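Local coordinates for protein IclR transcriptional regulator (Thermotoga maritima, PDB 1MKM) that probably binds DNA as a zinc-containing, winged helix-turn-helix transcription factor of the IclR family, at residues B[196-201]-B[219-224]. Residues are numbered along the deposited sequence; the frame is centred on the assembly and turned at random.
Sequences GIMCVG and GVARKF
M198 folds over the ring of F224, its CB making a CH-pi contact 4.1 Å from the ring centroid, 23° off the normal, while the backbone of M198 and C199 passes over the same face nearer the rim. The thioether chain bends at chi3 (55°), which brings M198 CE to 3.4 Å from F224 CB. M198 SD rests on A221, 3.7 Å from A221 CB. V200 meets the ring edge, V200 CG2 lying in plane 3.9 Å from F224 CD2. An alanine in place of F224 would probably leave a gap beside M198 CB and V200 CG2, and Y232 without its edge-to-face partner. Outward, the contact turns polar: M198 N bonds G219 O at 3.1 Å, and G219 N returns a weak bond to M198 O. Past the non-hydrogen-bonded pair I197–V220, A221 N reaches G196 O at 2.8 Å, as the strand gives way to a 3-10 turn. This is the open end of an antiparallel hairpin, strands 197-205 and 211-220, in the GAF-like effector domain. Helix 226-246 packs against V200, and strand 187-190 runs along the side of strand 197-205 away from strand 211-220, where C199 and D189 belong to a zinc site.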
loop_
_atom_site.group_PDB
_atom_site.type_symbol
_atom_site.label_atom_id
_atom_site.label_comp_id
_atom_site.label_asym_id
_atom_site.label_seq_id
_atom_site.Cartn_x
_atom_site.Cartn_y
_atom_site.Cartn_z
ATOM N N GLY B 196 22.373 14.399 -18.351
ATOM C CA GLY B 196 22.101 14.341 -16.929
ATOM C C GLY B 196 22.704 13.079 -16.347
ATOM O O GLY B 196 22.991 13.024 -15.148
ATOM N N ILE B 197 22.918 12.081 -17.209
ATOM C CA ILE B 197 23.476 10.782 -16.822
ATOM C C ILE B 197 24.880 10.501 -17.385
ATOM O O ILE B 197 25.154 10.758 -18.559
ATOM C CB ILE B 197 22.535 9.601 -17.289
ATOM C CG1 ILE B 197 21.508 9.223 -16.204
ATOM C CG2 ILE B 197 23.355 8.368 -17.586
ATOM C CD1 ILE B 197 20.614 10.320 -15.766
ATOM N N MET B 198 25.757 9.954 -16.544
ATOM C CA MET B 198 27.106 9.570 -16.952
ATOM C C MET B 198 27.286 8.127 -16.494
ATOM O O MET B 198 26.609 7.691 -15.572
ATOM C CB MET B 198 28.164 10.462 -16.293
ATOM C CG MET B 198 28.245 11.859 -16.882
ATOM S SD MET B 198 29.384 12.939 -15.994
ATOM C CE MET B 198 30.887 11.971 -16.054
ATOM N N CYS B 199 28.190 7.387 -17.122
ATOM C CA CYS B 199 28.397 5.991 -16.751
ATOM C C CYS B 199 29.863 5.591 -16.842
ATOM O O CYS B 199 30.688 6.329 -17.365
ATOM C CB CYS B 199 27.596 5.080 -17.690
ATOM S SG CYS B 199 25.933 5.669 -18.099
ATOM N N VAL B 200 30.175 4.414 -16.319
ATOM C CA VAL B 200 31.516 3.868 -16.391
ATOM C C VAL B 200 31.300 2.396 -16.723
ATOM O O VAL B 200 30.494 1.730 -16.076
ATOM C CB VAL B 200 32.280 3.999 -15.049
ATOM C CG1 VAL B 200 33.560 3.192 -15.110
ATOM C CG2 VAL B 200 32.607 5.457 -14.775
ATOM N N GLY B 201 31.996 1.891 -17.736
ATOM C CA GLY B 201 31.803 0.509 -18.118
ATOM C C GLY B 201 33.057 -0.277 -18.432
ATOM O O GLY B 201 34.077 0.285 -18.829
ATOM N N GLY B 219 24.546 6.785 -13.126
ATOM C CA GLY B 219 23.995 7.724 -12.175
ATOM C C GLY B 219 24.004 9.139 -12.708
ATOM O O GLY B 219 24.372 9.372 -13.860
ATOM N N VAL B 220 23.596 10.087 -11.880
ATOM C CA VAL B 220 23.591 11.468 -12.315
ATOM C C VAL B 220 25.025 11.956 -12.495
ATOM O O VAL B 220 25.941 11.530 -11.781
ATOM C CB VAL B 220 22.864 12.378 -11.314
ATOM C CG1 VAL B 220 22.835 13.802 -11.848
ATOM C CG2 VAL B 220 21.449 11.874 -11.096
ATOM N N ALA B 221 25.197 12.849 -13.464
ATOM C CA ALA B 221 26.489 13.414 -13.816
ATOM C C ALA B 221 27.291 13.935 -12.633
ATOM O O ALA B 221 28.492 13.654 -12.516
ATOM C CB ALA B 221 26.286 14.522 -14.836
ATOM N N ARG B 222 26.626 14.681 -11.754
ATOM C CA ARG B 222 27.273 15.263 -10.578
ATOM C C ARG B 222 28.232 14.320 -9.851
ATOM O O ARG B 222 29.341 14.709 -9.495
ATOM C CB ARG B 222 26.225 15.749 -9.571
ATOM C CG ARG B 222 25.215 16.735 -10.110
ATOM C CD ARG B 222 24.459 17.389 -8.962
ATOM N NE ARG B 222 23.260 18.094 -9.402
ATOM C CZ ARG B 222 22.480 18.808 -8.595
ATOM N NH1 ARG B 222 22.777 18.913 -7.306
ATOM N NH2 ARG B 222 21.392 19.406 -9.071
ATOM N N LYS B 223 27.805 13.083 -9.633
ATOM C CA LYS B 223 28.615 12.108 -8.912
ATOM C C LYS B 223 29.935 11.659 -9.546
ATOM O O LYS B 223 30.915 11.409 -8.839
ATOM C CB LYS B 223 27.766 10.869 -8.605
ATOM C CG LYS B 223 26.678 11.076 -7.545
ATOM C CD LYS B 223 25.869 9.798 -7.346
ATOM C CE LYS B 223 24.690 10.023 -6.406
ATOM N NZ LYS B 223 23.834 8.802 -6.274
ATOM N N PHE B 224 29.974 11.562 -10.869
ATOM C CA PHE B 224 31.171 11.084 -11.546
ATOM C C PHE B 224 32.355 12.050 -11.604
ATOM O O PHE B 224 32.558 12.759 -12.596
ATOM C CB PHE B 224 30.795 10.586 -12.948
ATOM C CG PHE B 224 29.833 9.419 -12.932
ATOM C CD1 PHE B 224 28.506 9.592 -12.515
ATOM C CD2 PHE B 224 30.267 8.133 -13.260
ATOM C CE1 PHE B 224 27.640 8.507 -12.421
ATOM C CE2 PHE B 224 29.405 7.047 -13.167
ATOM C CZ PHE B 224 28.092 7.235 -12.745
#